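Local coordinates for protein SloR (Streptococcus mutans, PDB 5CVI) that probably acts as a manganese-responsive, DNA-binding transcription regulator of the DtxR/MntR family, working as a homodimer that also binds zinc, at residues D7-R18 against K21-M31. Sequence-based numbering, arbitrary orientation.
Sequences DYLKIIYELSER and KISNKQIAEKM. With ZN (zinc ion), chain H.
Tyr8 OH donates to Asn24 OD1 at 2.7 Å, the one hydrogen bond between the helix 7-18 and the segment 21-31. The acceptor lies near the plane of the phenol ring, at its edge, while the amide is turned almost perpendicular to that ring (84°). With CG of Tyr8 anti to the backbone N (chi1 -177°), the phenol reaches the first turn of helix 24-30, where Asn24 directly follows the N-cap Ser23 of a Ser23-Gln26 capping box. Ile12 CG1 lies over one ring face, offset toward the rim. Ile27 fills the middle of the contact: its CD1 sits 3.7 Å from Tyr8 CE1 and equally near Ile12 CD1, and the side chains of Ile27 and Ile11 slide past each other in opposite directions, their CG2 atoms 4.1 Å apart. These are the first two helices of the N-terminal helix-turn-helix DNA-binding domain, here 113° apart in direction, and helix 35-47 packs on both, meeting Leu9 and Ala28. It also touches Met31, a selenomethionine just after helix 24-30, whose CE sits 3.8 Å from Tyr8 CA. Farther along helix 7-18, Leu15 CD2 meets Ile22 CG1 at 3.6 Å, just before the second helix begins. Lys30 lays its aliphatic chain along Ile11, Lys30 CD 3.9 Å from Ile11 CG2. Near the N-terminal end of helix 7-18, Asp7 OD1 binds zinc at 2.0 Å, joined by Glu99, Glu102 and His103, which ties the DNA-binding domain to the metal-binding and dimerisation region.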
ATOM      1  N   ASP B   7      -9.995  12.624   5.679  1.00 29.04           N
ATOM      2  CA  ASP B   7     -10.999  11.702   6.206  1.00 23.29           C
ATOM      3  C   ASP B   7     -12.218  12.424   6.770  1.00 22.42           C
ATOM      4  O   ASP B   7     -13.291  11.839   6.909  1.00 22.62           O
ATOM      5  CB  ASP B   7     -10.384  10.793   7.268  1.00 24.87           C
ATOM      6  CG  ASP B   7      -9.334   9.869   6.697  1.00 27.73           C
ATOM      7  OD1 ASP B   7      -9.427   9.548   5.494  1.00 35.92           O
ATOM      8  OD2 ASP B   7      -8.417   9.469   7.444  1.00 33.08           O
ATOM      9  N   TYR B   8     -12.043  13.701   7.089  1.00 21.74           N
ATOM     10  CA  TYR B   8     -13.146  14.538   7.538  1.00 22.59           C
ATOM     11  C   TYR B   8     -14.166  14.689   6.413  1.00 20.58           C
ATOM     12  O   TYR B   8     -15.367  14.781   6.657  1.00 24.63           O
ATOM     13  CB  TYR B   8     -12.619  15.905   7.984  1.00 20.77           C
ATOM     14  CG  TYR B   8     -13.671  16.836   8.537  1.00 32.23           C
ATOM     15  CD1 TYR B   8     -14.097  16.734   9.855  1.00 31.59           C
ATOM     16  CD2 TYR B   8     -14.229  17.831   7.745  1.00 32.35           C
ATOM     17  CE1 TYR B   8     -15.057  17.590  10.366  1.00 20.96           C
ATOM     18  CE2 TYR B   8     -15.187  18.690   8.246  1.00 33.47           C
ATOM     19  CZ  TYR B   8     -15.599  18.567   9.556  1.00 34.54           C
ATOM     20  OH  TYR B   8     -16.553  19.424  10.058  1.00 20.84           O
ATOM     21  N   LEU B   9     -13.679  14.699   5.177  1.00 22.85           N
ATOM     22  CA  LEU B   9     -14.549  14.834   4.015  1.00 25.18           C
ATOM     23  C   LEU B   9     -15.498  13.646   3.858  1.00 28.13           C
ATOM     24  O   LEU B   9     -16.657  13.816   3.481  1.00 20.84           O
ATOM     25  CB  LEU B   9     -13.723  15.036   2.741  1.00 20.00           C
ATOM     26  CG  LEU B   9     -13.223  16.461   2.481  1.00 30.84           C
ATOM     27  CD1 LEU B   9     -12.626  17.066   3.739  1.00 32.14           C
ATOM     28  CD2 LEU B   9     -12.201  16.468   1.352  1.00 33.66           C
ATOM     29  N   LYS B  10     -15.006  12.447   4.154  1.00 21.32           N
ATOM     30  CA  LYS B  10     -15.818  11.239   4.020  1.00 24.71           C
ATOM     31  C   LYS B  10     -16.938  11.173   5.057  1.00 28.29           C
ATOM     32  O   LYS B  10     -18.026  10.677   4.772  1.00 28.66           O
ATOM     33  CB  LYS B  10     -14.947   9.979   4.092  1.00 23.14           C
ATOM     34  CG  LYS B  10     -14.105   9.737   2.847  1.00 23.12           C
ATOM     35  CD  LYS B  10     -13.529   8.328   2.817  1.00 40.83           C
ATOM     36  CE  LYS B  10     -12.520   8.107   3.932  1.00 25.28           C
ATOM     37  NZ  LYS B  10     -11.919   6.744   3.861  1.00 37.20           N
ATOM     38  N   ILE B  11     -16.663  11.672   6.257  1.00 22.65           N
ATOM     39  CA  ILE B  11     -17.661  11.695   7.319  1.00 33.69           C
ATOM     40  C   ILE B  11     -18.720  12.763   7.047  1.00 31.80           C
ATOM     41  O   ILE B  11     -19.909  12.546   7.275  1.00 38.65           O
ATOM     42  CB  ILE B  11     -17.014  11.946   8.692  1.00 37.85           C
ATOM     43  CG1 ILE B  11     -15.921  10.911   8.961  1.00 42.09           C
ATOM     44  CG2 ILE B  11     -18.066  11.931   9.792  1.00 41.61           C
ATOM     45  CD1 ILE B  11     -16.406   9.482   8.925  1.00 49.49           C
ATOM     46  N   ILE B  12     -18.278  13.917   6.559  1.00 24.06           N
ATOM     47  CA  ILE B  12     -19.186  14.994   6.181  1.00 30.12           C
ATOM     48  C   ILE B  12     -20.055  14.569   5.000  1.00 35.34           C
ATOM     49  O   ILE B  12     -21.214  14.972   4.889  1.00 38.33           O
ATOM     50  CB  ILE B  12     -18.410  16.277   5.807  1.00 32.07           C
ATOM     51  CG1 ILE B  12     -17.657  16.821   7.023  1.00 34.06           C
ATOM     52  CG2 ILE B  12     -19.350  17.336   5.254  1.00 31.74           C
ATOM     53  CD1 ILE B  12     -18.558  17.229   8.174  1.00 33.16           C
ATOM     54  N   TYR B  13     -19.486  13.743   4.128  1.00 32.29           N
ATOM     55  CA  TYR B  13     -20.179  13.277   2.933  1.00 31.31           C
ATOM     56  C   TYR B  13     -21.463  12.529   3.280  1.00 33.25           C
ATOM     57  O   TYR B  13     -22.529  12.834   2.747  1.00 42.68           O
ATOM     58  CB  TYR B  13     -19.261  12.378   2.102  1.00 31.86           C
ATOM     59  CG  TYR B  13     -19.719  12.165   0.674  1.00 31.05           C
ATOM     60  CD1 TYR B  13     -20.662  11.192   0.360  1.00 26.74           C
ATOM     61  CD2 TYR B  13     -19.197  12.927  -0.361  1.00 32.24           C
ATOM     62  CE1 TYR B  13     -21.076  10.994  -0.945  1.00 27.96           C
ATOM     63  CE2 TYR B  13     -19.605  12.735  -1.669  1.00 27.94           C
ATOM     64  CZ  TYR B  13     -20.542  11.768  -1.955  1.00 32.43           C
ATOM     65  OH  TYR B  13     -20.945  11.577  -3.256  1.00 37.52           O
ATOM     66  N   GLU B  14     -21.359  11.548   4.172  1.00 29.70           N
ATOM     67  CA  GLU B  14     -22.514  10.729   4.534  1.00 40.93           C
ATOM     68  C   GLU B  14     -23.504  11.500   5.406  1.00 52.24           C
ATOM     69  O   GLU B  14     -24.714  11.289   5.315  1.00 59.72           O
ATOM     70  CB  GLU B  14     -22.084   9.427   5.220  1.00 46.53           C
ATOM     71  CG  GLU B  14     -21.377   9.616   6.555  1.00 56.49           C
ATOM     72  CD  GLU B  14     -21.017   8.295   7.223  1.00 67.31           C
ATOM     73  OE1 GLU B  14     -21.292   7.226   6.634  1.00 71.51           O
ATOM     74  OE2 GLU B  14     -20.458   8.329   8.341  1.00 70.22           O
ATOM     75  N   LEU B  15     -22.984  12.392   6.246  1.00 49.15           N
ATOM     76  CA  LEU B  15     -23.830  13.240   7.082  1.00 38.30           C
ATOM     77  C   LEU B  15     -24.746  14.088   6.213  1.00 34.11           C
ATOM     78  O   LEU B  15     -25.918  14.286   6.532  1.00 35.28           O
ATOM     79  CB  LEU B  15     -22.978  14.137   7.979  1.00 33.18           C
ATOM     80  CG  LEU B  15     -22.922  13.742   9.455  1.00 37.03           C
ATOM     81  CD1 LEU B  15     -22.437  12.309   9.604  1.00 42.93           C
ATOM     82  CD2 LEU B  15     -22.029  14.691  10.243  1.00 33.99           C
ATOM     83  N   SER B  16     -24.201  14.582   5.107  1.00 36.18           N
ATOM     84  CA  SER B  16     -24.964  15.385   4.164  1.00 38.86           C
ATOM     85  C   SER B  16     -26.017  14.534   3.458  1.00 49.74           C
ATOM     86  O   SER B  16     -27.104  15.016   3.138  1.00 54.82           O
ATOM     87  CB  SER B  16     -24.029  16.036   3.145  1.00 35.86           C
ATOM     88  OG  SER B  16     -24.743  16.883   2.265  1.00 43.12           O
ATOM     89  N   GLU B  17     -25.688  13.267   3.223  1.00 57.11           N
ATOM     90  CA  GLU B  17     -26.626  12.339   2.597  1.00 72.37           C
ATOM     91  C   GLU B  17     -27.757  11.954   3.550  1.00 76.88           C
ATOM     92  O   GLU B  17     -28.904  11.802   3.134  1.00 81.33           O
ATOM     93  CB  GLU B  17     -25.904  11.087   2.087  1.00 76.38           C
ATOM     94  CG  GLU B  17     -25.161  11.285   0.772  1.00 81.60           C
ATOM     95  CD  GLU B  17     -24.560   9.995   0.238  1.00 91.09           C
ATOM     96  OE1 GLU B  17     -24.053   9.189   1.048  1.00 94.36           O
ATOM     97  OE2 GLU B  17     -24.599   9.786  -0.995  1.00 93.18           O
ATOM     98  N   ARG B  18     -27.427  11.796   4.829  1.00 71.89           N
ATOM     99  CA  ARG B  18     -28.428  11.466   5.837  1.00 68.83           C
ATOM    100  C   ARG B  18     -29.203  12.710   6.265  1.00 67.62           C
ATOM    101  O   ARG B  18     -30.237  12.615   6.926  1.00 68.98           O
ATOM    102  CB  ARG B  18     -27.781  10.782   7.048  1.00 70.41           C
ATOM    103  CG  ARG B  18     -27.211   9.397   6.748  1.00 74.52           C
ATOM    104  CD  ARG B  18     -26.726   8.688   8.009  1.00 79.30           C
ATOM    105  NE  ARG B  18     -25.475   9.242   8.522  1.00 82.79           N
ATOM    106  CZ  ARG B  18     -24.873   8.829   9.633  1.00 86.57           C
ATOM    107  NH1 ARG B  18     -25.411   7.856  10.357  1.00 89.71           N
ATOM    108  NH2 ARG B  18     -23.736   9.388  10.024  1.00 82.66           N
ATOM    109  N   LYS B  21     -26.806  16.999  11.206  1.00 57.72           N
ATOM    110  CA  LYS B  21     -25.564  17.678  11.564  1.00 59.29           C
ATOM    111  C   LYS B  21     -25.164  17.460  13.023  1.00 57.68           C
ATOM    112  O   LYS B  21     -25.997  17.536  13.928  1.00 55.91           O
ATOM    113  CB  LYS B  21     -25.651  19.176  11.247  1.00 59.03           C
ATOM    114  CG  LYS B  21     -24.345  19.932  11.474  1.00 57.13           C
ATOM    115  CD  LYS B  21     -23.175  19.294  10.730  1.00 48.45           C
ATOM    116  CE  LYS B  21     -21.875  20.043  11.015  1.00 40.96           C
ATOM    117  NZ  LYS B  21     -20.719  19.508  10.253  1.00 34.11           N
ATOM    118  N   ILE B  22     -23.879  17.180  13.229  1.00 48.73           N
ATOM    119  CA  ILE B  22     -23.308  17.034  14.563  1.00 39.65           C
ATOM    120  C   ILE B  22     -22.175  18.043  14.733  1.00 39.22           C
ATOM    121  O   ILE B  22     -21.756  18.678  13.765  1.00 45.77           O
ATOM    122  CB  ILE B  22     -22.762  15.613  14.792  1.00 32.08           C
ATOM    123  CG1 ILE B  22     -21.669  15.289  13.774  1.00 27.49           C
ATOM    124  CG2 ILE B  22     -23.880  14.592  14.700  1.00 31.13           C
ATOM    125  CD1 ILE B  22     -21.081  13.910  13.929  1.00 34.81           C
ATOM    126  N   SER B  23     -21.685  18.197  15.959  1.00 35.89           N
ATOM    127  CA  SER B  23     -20.586  19.122  16.223  1.00 35.33           C
ATOM    128  C   SER B  23     -19.260  18.536  15.746  1.00 32.65           C
ATOM    129  O   SER B  23     -19.171  17.342  15.455  1.00 25.78           O
ATOM    130  CB  SER B  23     -20.510  19.461  17.715  1.00 34.72           C
ATOM    131  OG  SER B  23     -20.261  18.303  18.493  1.00 32.82           O
ATOM    132  N   ASN B  24     -18.234  19.377  15.662  1.00 29.02           N
ATOM    133  CA  ASN B  24     -16.905  18.912  15.278  1.00 29.70           C
ATOM    134  C   ASN B  24     -16.280  17.986  16.324  1.00 35.63           C
ATOM    135  O   ASN B  24     -15.425  17.166  16.001  1.00 42.10           O
ATOM    136  CB  ASN B  24     -15.975  20.095  14.979  1.00 27.55           C
ATOM    137  CG  ASN B  24     -15.991  20.500  13.513  1.00 27.42           C
ATOM    138  OD1 ASN B  24     -16.681  19.894  12.694  1.00 26.00           O
ATOM    139  ND2 ASN B  24     -15.227  21.536  13.177  1.00 21.95           N
ATOM    140  N   LYS B  25     -16.713  18.120  17.575  1.00 36.78           N
ATOM    141  CA  LYS B  25     -16.208  17.273  18.653  1.00 37.93           C
ATOM    142  C   LYS B  25     -16.751  15.850  18.537  1.00 41.29           C
ATOM    143  O   LYS B  25     -16.052  14.883  18.843  1.00 36.30           O
ATOM    144  CB  LYS B  25     -16.554  17.858  20.026  1.00 41.75           C
ATOM    145  CG  LYS B  25     -16.089  17.000  21.199  1.00 51.66           C
ATOM    146  CD  LYS B  25     -16.456  17.619  22.543  1.00 61.30           C
ATOM    147  CE  LYS B  25     -15.725  18.933  22.778  1.00 66.97           C
ATOM    148  NZ  LYS B  25     -14.244  18.762  22.821  1.00 65.56           N
ATOM    149  N   GLN B  26     -18.000  15.730  18.096  1.00 42.66           N
ATOM    150  CA  GLN B  26     -18.615  14.423  17.892  1.00 45.38           C
ATOM    151  C   GLN B  26     -17.997  13.727  16.682  1.00 44.81           C
ATOM    152  O   GLN B  26     -17.824  12.508  16.671  1.00 29.52           O
ATOM    153  CB  GLN B  26     -20.125  14.568  17.715  1.00 45.23           C
ATOM    154  CG  GLN B  26     -20.797  15.325  18.846  1.00 48.24           C
ATOM    155  CD  GLN B  26     -22.250  15.636  18.559  1.00 55.46           C
ATOM    156  OE1 GLN B  26     -22.739  16.719  18.884  1.00 61.79           O
ATOM    157  NE2 GLN B  26     -22.949  14.687  17.949  1.00 55.42           N
ATOM    158  N   ILE B  27     -17.663  14.516  15.664  1.00 40.62           N
ATOM    159  CA  ILE B  27     -16.967  14.003  14.489  1.00 36.21           C
ATOM    160  C   ILE B  27     -15.565  13.534  14.865  1.00 36.57           C
ATOM    161  O   ILE B  27     -15.093  12.510  14.378  1.00 36.83           O
ATOM    162  CB  ILE B  27     -16.868  15.064  13.375  1.00 28.77           C
ATOM    163  CG1 ILE B  27     -18.262  15.452  12.878  1.00 28.25           C
ATOM    164  CG2 ILE B  27     -16.024  14.551  12.224  1.00 23.53           C
ATOM    165  CD1 ILE B  27     -18.251  16.513  11.799  1.00 35.80           C
ATOM    166  N   ALA B  28     -14.907  14.291  15.740  1.00 40.75           N
ATOM    167  CA  ALA B  28     -13.578  13.933  16.225  1.00 43.04           C
ATOM    168  C   ALA B  28     -13.617  12.616  16.994  1.00 53.44           C
ATOM    169  O   ALA B  28     -12.670  11.829  16.950  1.00 53.26           O
ATOM    170  CB  ALA B  28     -13.020  15.039  17.102  1.00 36.93           C
ATOM    171  N   GLU B  29     -14.722  12.392  17.700  1.00 61.30           N
ATOM    172  CA  GLU B  29     -14.925  11.165  18.465  1.00 63.31           C
ATOM    173  C   GLU B  29     -14.910   9.940  17.552  1.00 60.24           C
ATOM    174  O   GLU B  29     -14.033   9.084  17.666  1.00 61.66           O
ATOM    175  CB  GLU B  29     -16.241  11.231  19.247  1.00 69.45           C
ATOM    176  CG  GLU B  29     -16.272  12.296  20.340  1.00 79.96           C
ATOM    177  CD  GLU B  29     -17.641  12.437  20.993  1.00 89.19           C
ATOM    178  OE1 GLU B  29     -18.609  11.820  20.496  1.00 90.80           O
ATOM    179  OE2 GLU B  29     -17.749  13.165  22.005  1.00 91.05           O
ATOM    180  N   LYS B  30     -15.875   9.869  16.638  1.00 58.29           N
ATOM    181  CA  LYS B  30     -15.993   8.734  15.723  1.00 57.94           C
ATOM    182  C   LYS B  30     -14.793   8.622  14.790  1.00 54.93           C
ATOM    183  O   LYS B  30     -14.609   7.612  14.112  1.00 57.17           O
ATOM    184  CB  LYS B  30     -17.285   8.829  14.907  1.00 54.34           C
ATOM    185  CG  LYS B  30     -17.430  10.110  14.105  1.00 53.28           C
ATOM    186  CD  LYS B  30     -18.651  10.052  13.199  1.00 57.67           C
ATOM    187  CE  LYS B  30     -19.924   9.804  13.998  1.00 59.30           C
ATOM    188  NZ  LYS B  30     -21.103   9.622  13.107  1.00 62.89           N
HETATM  189  N   MSE B  31     -13.978   9.670  14.767  1.00 50.99           N
HETATM  190  CA  MSE B  31     -12.795   9.721  13.923  1.00 41.79           C
HETATM  191  C   MSE B  31     -11.582   9.257  14.718  1.00 41.34           C
HETATM  192  O   MSE B  31     -10.489   9.105  14.174  1.00 37.69           O
HETATM  193  CB  MSE B  31     -12.588  11.150  13.425  1.00 40.05           C
HETATM  194  CG  MSE B  31     -11.688  11.283  12.220  1.00 40.50           C
HETATM  195 SE   MSE B  31     -12.021  12.964  11.287  1.00 59.84          SE
HETATM  196  CE  MSE B  31     -13.831  12.580  10.685  1.00 98.31           C
TER
HETATM  197 ZN    ZN H 301      -8.215   8.203   4.637  1.00 23.52          ZN